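Side-chain contacts in transcriptional regulator, AsnC family (PDB 3I4P), which probably regulates transcription by binding specific DNA sequences, as in other members of the Lrp/AsnC family, and also binds calcium: residues R6-I11 against W35-K40; V67-A72 against K80-V85. One frame throughout, in Å; residues are numbered along the deposited sequence.

Interaction 1 (R6-I11 against W35-K40); sequences RKILRI and WRRIQK
I8 of helix 3-12 reaches across to R37 and I38 of helix 31-43, and its two branches divide the work. The methyl CG2 comes up against I38, with I8 CG2 3.6 Å from I38 CG1 and 4.0 Å from I38 CD1; these two isoleucines meet at an oblique angle. The longer branch takes a different partner: I8 CD1 lies 3.7 Å from R37 CD and 3.8 Å from R37 CB, and here the two side chains cross at about a right angle. CG2 of I8 stands anti to the backbone N and CG1 anti to the carbonyl carbon (chi1 -66°), which spreads the branches toward neighbouring residues of helix 31-43.

R37 offers only its aliphatic part to I8. Its chain runs extended from CG to NE (chi3 171°) and carries the guanidinium past the isoleucine, where NH1 forms salt bridges with D5 and D2. V27 of helix 20-27 also packs on I8, and I47 of strand 47-54 on I38. With CA atoms 7.7 Å apart at I8 and I38, this is close helix-to-helix packing between helices 3-12 and 31-43 in the hydrophobic core of a winged helix-turn-helix DNA-binding domain.

Interaction 2 (V67-A72 against K80-V85); sequences VSIRTA and KRFSEV
F82 meets I69 and T71 with the far end of its ring, the CZ corner, and these three buried residues make up the whole contact. The phenylalanine leaves its helix with CG anti to the backbone N (chi1 163°), which sends the ring out toward the strand. From the other direction comes I69, whose methyl CD1 sits at the ring edge, near the ring plane, 4.1 Å from F82 CZ. I69 has CG1 anti to its carbonyl carbon (chi1 -62°), and the extended chain beyond it brings the terminal methyl to the ring.

T71 approaches differently. Its hydroxyl lies over one face of the ring, with T71 OG1 4.5 Å from F82 CZ, a loose approach. Other aromatic residues surround the ring: W78 lies nearly parallel to it, Y104 meets it with the planes at about 60°, and F95 of strand 92-98 packs against it as well. T71, just past the end of the strand, has its backbone N hydrogen-bonded to D103, a residue of the calcium site seen in this protein, although no calcium is bound to this chain there. An acetate ion, probably from the crystallisation liquor, lies about 4 Å from the T71 side chain.

The chemistry is therefore apolar packing between helix 76-88 and strand 63-70 with the residue that follows it, only 95 Å² in all, and it leaves T71 OG1 buried without a polar partner in the model. Cohesion probably comes mainly from dispersion and the burial of the ring, and the hydroxyl appears to act as bulk rather than as a bonding group.

How the interactions relate
From the N terminus, helix 3-12 is the first element, and interaction 1 closes when helix 31-43 comes back to it, enclosing a loop that contains helix 20-27. The chain then runs through strand 47-54 before entering strand 63-70, where interaction 2 opens; it closes after a short connection, only seven residues between the segments, on helix 76-88. The two contacts are in series, neither nested nor crossed. The centres of interaction 1 and interaction 2 lie about 37 Å apart, on opposite sides of the chain's centre. Interaction 1 ties helices together in the DNA-binding part, while interaction 2 fixes a helix to the antiparallel sheet of the Lrp/AsnC ligand-binding part.

Interaction 1 (R6-I11 against W35-K40)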
loop_
_atom_site.group_PDB
_atom_site.type_symbol
_atom_site.label_atom_id
_atom_site.label_comp_id
_atom_site.label_asym_id
_atom_site.label_seq_id
_atom_site.Cartn_x
_atom_site.Cartn_y
_atom_site.Cartn_z
ATOM N N ARG A 6 12.855 43.229 2.612
ATOM C CA ARG A 6 12.614 42.045 3.415
ATOM C C ARG A 6 12.142 42.362 4.852
ATOM O O ARG A 6 11.183 41.712 5.342
ATOM C CB ARG A 6 13.847 41.157 3.442
ATOM C CG ARG A 6 13.611 39.825 4.155
ATOM C CD ARG A 6 14.913 39.151 4.477
ATOM N NE ARG A 6 15.299 38.222 3.446
ATOM C CZ ARG A 6 16.550 37.912 3.130
ATOM N NH1 ARG A 6 17.582 38.499 3.736
ATOM N NH2 ARG A 6 16.761 37.029 2.160
ATOM N N LYS A 7 12.800 43.332 5.513
ATOM C CA LYS A 7 12.391 43.769 6.858
ATOM C C LYS A 7 10.950 44.280 6.843
ATOM O O LYS A 7 10.187 43.970 7.737
ATOM C CB LYS A 7 13.281 44.889 7.390
ATOM C CG LYS A 7 14.664 44.473 7.882
ATOM C CD LYS A 7 15.604 45.682 7.944
ATOM C CE LYS A 7 16.537 45.671 9.159
ATOM N NZ LYS A 7 16.088 46.675 10.198
ATOM N N ILE A 8 10.592 45.049 5.815
ATOM C CA ILE A 8 9.213 45.548 5.644
ATOM C C ILE A 8 8.206 44.395 5.494
ATOM O O ILE A 8 7.231 44.331 6.221
ATOM C CB ILE A 8 9.093 46.579 4.449
ATOM C CG1 ILE A 8 9.893 47.861 4.767
ATOM C CG2 ILE A 8 7.605 46.920 4.158
ATOM C CD1 ILE A 8 10.125 48.804 3.550
ATOM N N LEU A 9 8.491 43.480 4.575
ATOM C CA LEU A 9 7.646 42.305 4.318
ATOM C C LEU A 9 7.500 41.377 5.515
ATOM O O LEU A 9 6.429 40.779 5.732
ATOM C CB LEU A 9 8.162 41.508 3.114
ATOM C CG LEU A 9 8.091 42.223 1.761
ATOM C CD1 LEU A 9 8.774 41.390 0.664
ATOM C CD2 LEU A 9 6.656 42.621 1.402
ATOM N N ARG A 10 8.556 41.251 6.301
ATOM C CA ARG A 10 8.505 40.372 7.471
ATOM C C ARG A 10 7.459 40.842 8.493
ATOM O O ARG A 10 6.774 40.021 9.137
ATOM C CB ARG A 10 9.883 40.298 8.086
ATOM C CG ARG A 10 10.029 39.466 9.343
ATOM C CD ARG A 10 11.590 39.201 9.546
ATOM N NE ARG A 10 12.059 38.143 8.626
ATOM C CZ ARG A 10 13.210 38.117 7.952
ATOM N NH1 ARG A 10 14.103 39.120 8.053
ATOM N NH2 ARG A 10 13.489 37.063 7.172
ATOM N N ILE A 11 7.334 42.164 8.626
ATOM C CA ILE A 11 6.340 42.741 9.505
ATOM C C ILE A 11 4.957 42.684 8.818
ATOM O O ILE A 11 3.982 42.289 9.448
ATOM C CB ILE A 11 6.690 44.176 9.913
ATOM C CG1 ILE A 11 8.043 44.183 10.657
ATOM C CG2 ILE A 11 5.550 44.786 10.769
ATOM C CD1 ILE A 11 8.666 45.545 10.851
ATOM N N TRP A 35 7.038 54.137 2.763
ATOM C CA TRP A 35 5.845 54.137 1.964
ATOM C C TRP A 35 6.136 53.825 0.485
ATOM O O TRP A 35 5.482 52.968 -0.131
ATOM C CB TRP A 35 5.140 55.490 2.119
ATOM C CG TRP A 35 3.903 55.603 1.328
ATOM C CD1 TRP A 35 2.653 55.165 1.678
ATOM C CD2 TRP A 35 3.783 56.179 0.035
ATOM N NE1 TRP A 35 1.763 55.434 0.674
ATOM C CE2 TRP A 35 2.428 56.062 -0.348
ATOM C CE3 TRP A 35 4.687 56.801 -0.837
ATOM C CZ2 TRP A 35 1.954 56.547 -1.576
ATOM C CZ3 TRP A 35 4.219 57.284 -2.059
ATOM C CH2 TRP A 35 2.863 57.151 -2.417
ATOM N N ARG A 36 7.111 54.516 -0.080
ATOM C CA ARG A 36 7.478 54.322 -1.487
ATOM C C ARG A 36 7.920 52.877 -1.797
ATOM O O ARG A 36 7.655 52.385 -2.879
ATOM C CB ARG A 36 8.549 55.343 -1.917
ATOM C CG ARG A 36 7.996 56.759 -2.140
ATOM C CD ARG A 36 9.091 57.820 -2.390
ATOM N NE ARG A 36 9.996 57.500 -3.499
ATOM N N ARG A 37 8.564 52.207 -0.844
ATOM C CA ARG A 37 8.995 50.819 -1.001
ATOM C C ARG A 37 7.803 49.866 -1.028
ATOM O O ARG A 37 7.769 48.900 -1.816
ATOM C CB ARG A 37 9.932 50.420 0.139
ATOM C CG ARG A 37 11.370 50.912 -0.060
ATOM C CD ARG A 37 12.185 50.733 1.198
ATOM N NE ARG A 37 13.607 50.983 0.986
ATOM C CZ ARG A 37 14.466 50.128 0.441
ATOM N NH1 ARG A 37 14.072 48.937 0.009
ATOM N NH2 ARG A 37 15.744 50.477 0.316
ATOM N N ILE A 38 6.843 50.152 -0.146
ATOM C CA ILE A 38 5.636 49.378 -0.021
ATOM C C ILE A 38 4.806 49.508 -1.306
ATOM O O ILE A 38 4.347 48.505 -1.818
ATOM C CB ILE A 38 4.830 49.773 1.248
ATOM C CG1 ILE A 38 5.601 49.367 2.517
ATOM C CG2 ILE A 38 3.441 49.104 1.226
ATOM C CD1 ILE A 38 5.101 49.980 3.809
ATOM N N GLN A 39 4.647 50.738 -1.803
ATOM C CA GLN A 39 3.939 51.013 -3.061
ATOM C C GLN A 39 4.518 50.231 -4.246
ATOM O O GLN A 39 3.774 49.653 -5.044
ATOM C CB GLN A 39 3.969 52.515 -3.376
ATOM C CG GLN A 39 3.340 52.884 -4.726
ATOM C CD GLN A 39 3.087 54.367 -4.886
ATOM O OE1 GLN A 39 1.942 54.810 -4.906
ATOM N NE2 GLN A 39 4.154 55.143 -5.000
ATOM N N LYS A 40 5.846 50.235 -4.358
ATOM C CA LYS A 40 6.568 49.521 -5.433
ATOM C C LYS A 40 6.246 48.011 -5.364
ATOM O O LYS A 40 6.003 47.368 -6.384
ATOM C CB LYS A 40 8.092 49.733 -5.290
ATOM C CG LYS A 40 8.890 50.025 -6.603
ATOM C CD LYS A 40 9.412 48.772 -7.346
ATOM C CE LYS A 40 10.472 49.108 -8.424
#

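Interaction 2 (V67-A72 against K80-V85)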
loop_
_atom_site.group_PDB
_atom_site.type_symbol
_atom_site.label_atom_id
_atom_site.label_comp_id
_atom_site.label_asym_id
_atom_site.label_seq_id
_atom_site.Cartn_x
_atom_site.Cartn_y
_atom_site.Cartn_z
ATOM N N VAL A 67 -8.245 15.825 1.260
ATOM C CA VAL A 67 -8.894 14.950 0.331
ATOM C C VAL A 67 -7.915 14.617 -0.779
ATOM O O VAL A 67 -7.488 15.504 -1.503
ATOM C CB VAL A 67 -10.211 15.584 -0.233
ATOM C CG1 VAL A 67 -11.004 14.558 -0.957
ATOM C CG2 VAL A 67 -11.024 16.226 0.879
ATOM N N SER A 68 -7.540 13.343 -0.890
ATOM C CA SER A 68 -6.675 12.837 -1.971
ATOM C C SER A 68 -7.465 12.249 -3.165
ATOM O O SER A 68 -8.220 11.281 -3.011
ATOM C CB SER A 68 -5.774 11.735 -1.416
ATOM O OG SER A 68 -4.929 12.218 -0.390
ATOM N N ILE A 69 -7.264 12.820 -4.357
ATOM C CA ILE A 69 -8.026 12.455 -5.559
ATOM C C ILE A 69 -7.111 11.811 -6.581
ATOM O O ILE A 69 -5.954 12.241 -6.789
ATOM C CB ILE A 69 -8.784 13.683 -6.213
ATOM C CG1 ILE A 69 -9.818 14.259 -5.234
ATOM C CG2 ILE A 69 -9.539 13.279 -7.532
ATOM C CD1 ILE A 69 -10.545 15.548 -5.721
ATOM N N ARG A 70 -7.637 10.740 -7.179
ATOM C CA ARG A 70 -7.095 10.160 -8.405
ATOM C C ARG A 70 -8.165 10.247 -9.492
ATOM O O ARG A 70 -9.353 9.986 -9.256
ATOM C CB ARG A 70 -6.667 8.715 -8.225
ATOM C CG ARG A 70 -5.580 8.540 -7.217
ATOM C CD ARG A 70 -5.095 7.111 -7.187
ATOM N NE ARG A 70 -4.405 6.857 -5.926
ATOM N N THR A 71 -7.693 10.621 -10.675
ATOM C CA THR A 71 -8.490 10.862 -11.839
ATOM C C THR A 71 -8.165 9.732 -12.844
ATOM O O THR A 71 -7.197 8.975 -12.670
ATOM C CB THR A 71 -8.151 12.289 -12.393
ATOM O OG1 THR A 71 -8.617 13.309 -11.481
ATOM C CG2 THR A 71 -8.766 12.529 -13.753
ATOM N N ALA A 72 -9.029 9.579 -13.846
ATOM C CA ALA A 72 -8.753 8.748 -14.993
ATOM C C ALA A 72 -7.882 9.571 -15.944
ATOM O O ALA A 72 -7.602 10.741 -15.670
ATOM C CB ALA A 72 -10.074 8.351 -15.673
ATOM N N LYS A 80 -8.879 21.207 -17.004
ATOM C CA LYS A 80 -9.174 22.646 -16.806
ATOM C C LYS A 80 -10.570 22.897 -16.187
ATOM O O LYS A 80 -10.721 23.748 -15.304
ATOM C CB LYS A 80 -8.990 23.446 -18.094
ATOM N N ARG A 81 -11.566 22.114 -16.593
ATOM C CA ARG A 81 -12.927 22.236 -16.057
ATOM C C ARG A 81 -13.132 21.549 -14.709
ATOM O O ARG A 81 -13.903 22.019 -13.867
ATOM C CB ARG A 81 -13.919 21.651 -17.049
ATOM C CG ARG A 81 -15.290 22.326 -17.014
ATOM C CD ARG A 81 -16.133 22.012 -18.270
ATOM N NE ARG A 81 -15.340 22.019 -19.507
ATOM C CZ ARG A 81 -14.976 20.948 -20.226
ATOM N NH1 ARG A 81 -15.311 19.705 -19.861
ATOM N NH2 ARG A 81 -14.255 21.128 -21.333
ATOM N N PHE A 82 -12.491 20.405 -14.528
ATOM C CA PHE A 82 -12.468 19.738 -13.241
ATOM C C PHE A 82 -11.891 20.701 -12.158
ATOM O O PHE A 82 -12.471 20.879 -11.084
ATOM C CB PHE A 82 -11.656 18.439 -13.346
ATOM C CG PHE A 82 -11.223 17.891 -12.029
ATOM C CD1 PHE A 82 -12.078 17.101 -11.281
ATOM C CD2 PHE A 82 -9.967 18.179 -11.523
ATOM C CE1 PHE A 82 -11.684 16.612 -10.053
ATOM C CE2 PHE A 82 -9.561 17.686 -10.297
ATOM C CZ PHE A 82 -10.417 16.909 -9.552
ATOM N N SER A 83 -10.769 21.347 -12.462
ATOM C CA SER A 83 -10.133 22.188 -11.480
ATOM C C SER A 83 -10.877 23.514 -11.265
ATOM O O SER A 83 -10.843 24.044 -10.149
ATOM C CB SER A 83 -8.631 22.364 -11.786
ATOM O OG SER A 83 -8.391 23.338 -12.763
ATOM N N GLU A 84 -11.572 24.024 -12.296
ATOM C CA GLU A 84 -12.478 25.174 -12.122
ATOM C C GLU A 84 -13.684 24.856 -11.202
ATOM O O GLU A 84 -14.083 25.718 -10.389
ATOM C CB GLU A 84 -12.996 25.717 -13.467
ATOM C CG GLU A 84 -11.991 26.580 -14.230
ATOM N N VAL A 85 -14.272 23.654 -11.310
ATOM C CA VAL A 85 -15.468 23.343 -10.505
ATOM C C VAL A 85 -15.086 22.985 -9.072
ATOM O O VAL A 85 -15.799 23.354 -8.142
ATOM C CB VAL A 85 -16.424 22.251 -11.114
ATOM C CG1 VAL A 85 -16.687 22.491 -12.623
ATOM C CG2 VAL A 85 -15.926 20.872 -10.832
#